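PDB 4REL: UDP-glucose:anthocyanidin 3-O-glucosyltransferase from Clitoria ternatea, which is a plant glycosyltransferase of the GT-B fold, with two Rossmann-like domains facing each other across a cleft. Local coordinates for residues Pro20-Val25 and Ala47-Lys52; Val326-Val331 and Val349-Ser354. One frame throughout, in Å; residues are numbered along the deposited sequence.

Interaction 1. Residues Pro20-Val25 and Ala47-Lys52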
# COMPACT_ATOMS: atom_id res chain seq x y z
N PRO A 20 -4.12 -6.26 -2.95
CA PRO A 20 -4.16 -6.76 -1.56
C PRO A 20 -5.53 -7.29 -1.13
O PRO A 20 -5.60 -8.25 -0.35
CB PRO A 20 -3.80 -5.53 -0.72
CG PRO A 20 -3.08 -4.62 -1.66
CD PRO A 20 -3.66 -4.86 -3.01
N LEU A 21 -6.62 -6.69 -1.62
CA LEU A 21 -7.93 -7.17 -1.21
C LEU A 21 -8.28 -8.47 -1.93
O LEU A 21 -8.87 -9.37 -1.34
CB LEU A 21 -9.00 -6.09 -1.42
CG LEU A 21 -10.38 -6.45 -0.86
CD1 LEU A 21 -10.29 -6.86 0.60
CD2 LEU A 21 -11.31 -5.26 -1.03
N LEU A 22 -7.92 -8.58 -3.21
CA LEU A 22 -8.15 -9.85 -3.91
C LEU A 22 -7.35 -10.95 -3.24
O LEU A 22 -7.82 -12.08 -3.10
CB LEU A 22 -7.76 -9.77 -5.39
CG LEU A 22 -7.87 -11.09 -6.15
CD1 LEU A 22 -9.29 -11.59 -6.10
CD2 LEU A 22 -7.43 -10.86 -7.60
N ASN A 23 -6.14 -10.60 -2.82
CA ASN A 23 -5.27 -11.54 -2.12
C ASN A 23 -5.97 -12.10 -0.89
O ASN A 23 -6.01 -13.31 -0.67
CB ASN A 23 -3.98 -10.83 -1.71
CG ASN A 23 -2.91 -11.78 -1.25
OD1 ASN A 23 -2.73 -12.87 -1.80
ND2 ASN A 23 -2.16 -11.36 -0.23
N LEU A 24 -6.55 -11.21 -0.09
CA LEU A 24 -7.26 -11.65 1.11
C LEU A 24 -8.48 -12.51 0.77
O LEU A 24 -8.71 -13.57 1.37
CB LEU A 24 -7.69 -10.45 1.95
CG LEU A 24 -8.55 -10.78 3.18
CD1 LEU A 24 -7.77 -11.59 4.20
CD2 LEU A 24 -9.07 -9.48 3.82
N VAL A 25 -9.27 -12.06 -0.20
CA VAL A 25 -10.46 -12.82 -0.60
C VAL A 25 -10.10 -14.20 -1.15
O VAL A 25 -10.79 -15.19 -0.87
CB VAL A 25 -11.30 -12.02 -1.63
CG1 VAL A 25 -12.41 -12.89 -2.23
CG2 VAL A 25 -11.90 -10.78 -0.97
N ALA A 47 -11.27 -4.98 -14.86
CA ALA A 47 -10.33 -5.25 -15.95
C ALA A 47 -8.92 -5.39 -15.41
O ALA A 47 -8.16 -6.29 -15.79
CB ALA A 47 -10.39 -4.14 -16.98
N PHE A 48 -8.56 -4.49 -14.49
CA PHE A 48 -7.24 -4.47 -13.88
C PHE A 48 -6.91 -5.77 -13.16
O PHE A 48 -5.80 -6.29 -13.31
CB PHE A 48 -7.13 -3.29 -12.91
CG PHE A 48 -5.78 -3.14 -12.29
CD1 PHE A 48 -4.74 -2.54 -13.00
CD2 PHE A 48 -5.54 -3.57 -11.00
CE1 PHE A 48 -3.49 -2.38 -12.42
CE2 PHE A 48 -4.30 -3.42 -10.42
CZ PHE A 48 -3.27 -2.82 -11.13
N LEU A 49 -7.86 -6.31 -12.40
CA LEU A 49 -7.61 -7.52 -11.61
C LEU A 49 -7.83 -8.83 -12.35
O LEU A 49 -7.08 -9.78 -12.16
CB LEU A 49 -8.48 -7.56 -10.35
CG LEU A 49 -8.01 -6.77 -9.13
CD1 LEU A 49 -9.04 -6.93 -8.01
CD2 LEU A 49 -6.62 -7.20 -8.66
N PHE A 50 -8.87 -8.90 -13.17
CA PHE A 50 -9.36 -10.20 -13.61
C PHE A 50 -9.15 -10.56 -15.08
O PHE A 50 -9.59 -11.61 -15.53
CB PHE A 50 -10.84 -10.34 -13.23
CG PHE A 50 -11.10 -10.17 -11.76
CD1 PHE A 50 -10.67 -11.13 -10.86
CD2 PHE A 50 -11.77 -9.05 -11.27
CE1 PHE A 50 -10.90 -10.99 -9.50
CE2 PHE A 50 -12.00 -8.90 -9.92
CZ PHE A 50 -11.57 -9.86 -9.03
N THR A 51 -8.48 -9.69 -15.82
CA THR A 51 -8.27 -9.97 -17.24
C THR A 51 -7.49 -11.26 -17.49
O THR A 51 -7.97 -12.16 -18.18
CB THR A 51 -7.60 -8.78 -17.96
OG1 THR A 51 -8.51 -7.68 -18.00
CG2 THR A 51 -7.21 -9.16 -19.38
N LYS A 52 -6.30 -11.37 -16.90
CA LYS A 52 -5.38 -12.46 -17.22
C LYS A 52 -5.50 -13.61 -16.23
O LYS A 52 -4.70 -14.54 -16.25
CB LYS A 52 -3.94 -11.94 -17.19
CG LYS A 52 -3.73 -10.57 -17.85
CD LYS A 52 -3.34 -10.71 -19.31
CE LYS A 52 -3.39 -9.38 -20.04
NZ LYS A 52 -2.43 -8.38 -19.49

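Interaction 2. Residues Val326-Val331 and Val349-Ser354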
# COMPACT_ATOMS: atom_id res chain seq x y z
N VAL A 326 9.56 -4.02 -14.06
CA VAL A 326 10.32 -5.14 -13.52
C VAL A 326 9.39 -6.05 -12.72
O VAL A 326 8.36 -5.60 -12.22
CB VAL A 326 11.48 -4.67 -12.59
CG1 VAL A 326 12.42 -3.75 -13.32
CG2 VAL A 326 10.93 -4.00 -11.35
N PRO A 327 9.75 -7.34 -12.61
CA PRO A 327 9.05 -8.20 -11.66
C PRO A 327 9.52 -7.85 -10.24
O PRO A 327 10.48 -8.44 -9.73
CB PRO A 327 9.50 -9.60 -12.07
CG PRO A 327 10.87 -9.40 -12.66
CD PRO A 327 10.85 -8.03 -13.31
N GLN A 328 8.87 -6.87 -9.62
CA GLN A 328 9.42 -6.25 -8.42
C GLN A 328 9.61 -7.22 -7.26
O GLN A 328 10.63 -7.16 -6.58
CB GLN A 328 8.59 -5.04 -7.99
CG GLN A 328 9.14 -4.34 -6.74
CD GLN A 328 8.41 -3.06 -6.43
OE1 GLN A 328 8.70 -2.01 -7.01
NE2 GLN A 328 7.47 -3.12 -5.50
N SER A 329 8.65 -8.13 -7.07
CA SER A 329 8.73 -9.14 -6.02
C SER A 329 10.02 -9.93 -6.15
O SER A 329 10.73 -10.15 -5.16
CB SER A 329 7.55 -10.12 -6.13
OG SER A 329 6.32 -9.46 -5.93
N HIS A 330 10.32 -10.34 -7.38
CA HIS A 330 11.53 -11.11 -7.64
C HIS A 330 12.77 -10.24 -7.54
O HIS A 330 13.82 -10.71 -7.09
CB HIS A 330 11.45 -11.77 -9.01
CG HIS A 330 10.55 -12.96 -9.06
ND1 HIS A 330 9.18 -12.86 -9.16
CD2 HIS A 330 10.83 -14.29 -9.01
CE1 HIS A 330 8.65 -14.07 -9.17
NE2 HIS A 330 9.63 -14.95 -9.08
N VAL A 331 12.66 -8.99 -7.98
CA VAL A 331 13.81 -8.08 -7.89
C VAL A 331 14.16 -7.80 -6.44
O VAL A 331 15.32 -7.90 -6.04
CB VAL A 331 13.58 -6.77 -8.66
CG1 VAL A 331 14.69 -5.74 -8.33
CG2 VAL A 331 13.52 -7.04 -10.16
N VAL A 349 6.93 -1.05 0.31
CA VAL A 349 7.58 -1.13 1.61
C VAL A 349 7.47 -2.55 2.17
O VAL A 349 8.46 -3.10 2.68
CB VAL A 349 6.98 -0.14 2.62
CG1 VAL A 349 7.60 -0.34 4.00
CG2 VAL A 349 7.18 1.29 2.14
N MET A 350 6.28 -3.13 2.09
CA MET A 350 6.05 -4.49 2.56
C MET A 350 7.04 -5.46 1.91
O MET A 350 7.65 -6.28 2.59
CB MET A 350 4.61 -4.92 2.24
CG MET A 350 4.21 -6.29 2.76
SD MET A 350 4.76 -7.70 1.75
CE MET A 350 3.60 -7.66 0.39
N GLU A 351 7.20 -5.34 0.59
CA GLU A 351 8.09 -6.21 -0.16
C GLU A 351 9.54 -5.96 0.24
O GLU A 351 10.34 -6.89 0.34
CB GLU A 351 7.91 -6.03 -1.67
CG GLU A 351 6.61 -6.63 -2.21
CD GLU A 351 6.42 -6.41 -3.71
OE1 GLU A 351 7.21 -5.68 -4.33
OE2 GLU A 351 5.45 -6.98 -4.26
N SER A 352 9.88 -4.70 0.47
CA SER A 352 11.26 -4.38 0.83
C SER A 352 11.63 -4.96 2.19
O SER A 352 12.67 -5.62 2.34
CB SER A 352 11.49 -2.88 0.80
OG SER A 352 12.86 -2.58 0.56
N VAL A 353 10.79 -4.74 3.19
CA VAL A 353 11.15 -5.19 4.54
C VAL A 353 11.10 -6.70 4.66
O VAL A 353 11.87 -7.29 5.42
CB VAL A 353 10.32 -4.52 5.66
CG1 VAL A 353 10.51 -2.99 5.65
CG2 VAL A 353 8.84 -4.88 5.54
N SER A 354 10.21 -7.34 3.91
CA SER A 354 10.12 -8.80 3.99
C SER A 354 11.32 -9.47 3.33
O SER A 354 11.60 -10.63 3.58
CB SER A 354 8.80 -9.31 3.41
OG SER A 354 8.69 -8.99 2.04

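Interaction 1. Residues Pro20-Val25 and Ala47-Lys52
Leu22 reaches out from its helix to meet Leu49 and Phe50, and every touch between Pro20-Val25 and Ala47-Lys52 runs through this one side chain. At its base, Leu22 CB lies 4.1 Å from Leu49 CD1. Beyond CB, CG stands anti to the backbone N (chi1 175°), which directs the fork of the side chain at the other helix. One prong, Leu22 CD1, approaches Phe50 CE1 at 3.8 Å, coming obliquely to the ring. The other, Leu22 CD2, touches both Leu49 CD2 at 3.9 Å and Phe50 CE1 at 4.0 Å. A forked leucine suits this place because its two methyls can serve two different partners. The two leucines slide past each other in opposite directions, and their branched ends meet between the two helices. Phe50 suits its place because its long flat ring can extend to Leu22 although its CB points elsewhere; Leu49 CB sits 3.7 Å above the ring plane, over its centre, and so supports one face. No hydrogen bond joins the segments; the contact is apolar throughout. Around it, Phe39 of strand 36-42 meets Phe50 edge-to-face, Leu49 also touches Leu18, and Arg53 borders Leu22 while bonding to Leu49 O. Helix 18-31, whose Leu21 and Val25 rest on Ile9 of strand 6-10, is thereby joined to helix 43-50, which follows the adjacent strand 36-42 of the parallel sheet.

Interaction 2. Residues Val326-Val331 and Val349-Ser354
Glu351 is gripped by two hydrogen bonds from Gln328 and Ser329, one to each carboxylate oxygen. Gln328 NE2 donates to Glu351 OE1 at 2.8 Å, and the N-H points almost straight at its acceptor (169°). The acceptor lies in the plane of the amide, whereas NE2 reaches OE1 tilted 36° out of the carboxylate plane; the two planes stand 85° apart. The aliphatic Gln328 CG lies alongside, 3.4 Å from the same Glu351 OE1. Ser329 OG gives its proton to Glu351 OE2 at 3.1 Å from the other side of the carboxylate plane, so the group is held from both sides. A serine on the first turn suits this, its short hydroxyl reaching OE2 without a long chain. Asn347, one turn earlier in the helix of Glu351, adds a further bond to OE2 through its ND2. The amide of Gln328 is fixed at its other end too: its OE1 bonds to Tyr268 OH, which leaves NE2 facing the glutamate. A long, straight glutamate chain spans the gap, with CG anti to the carbonyl carbon and CD carried outward. The carboxylate also lies beside the first turn of helix 328-332, whose dipole would probably favour its negative charge. Further out, the glutamine side chain rests on Phe340 of strand 337-342, and Val331 touches Val337 and Tyr268. Both segments belong to the PSPG (plant secondary product glycosyltransferase) box, the sequence signature of this family; in a Rossmann-like domain, helix 328-332 lies in the crossover between strands 320-323 and 337-342, and helix 346-354 leads from strand 337-342 to 359-361.

Interaction 1 closes before interaction 2 opens along the chain, and each belongs to a different half of the GT-B fold. Residues 20-25 and 47-52 lie on helices that follow neighbouring strands of the seven-stranded parallel sheet, whereas 326-331 and 349-354 lie on helices packed against the six-stranded one. Their centres are 18 Å apart and their nearest atoms about 7 Å, with no touch. The segment around Leu239 comes close to both: Asn23 bonds to its carbonyl, and Met350 packs on it. One contact is buried and the other nearer the surface; of these two helix pairs, one is joined by apolar side chains, the other by hydrogen bonds.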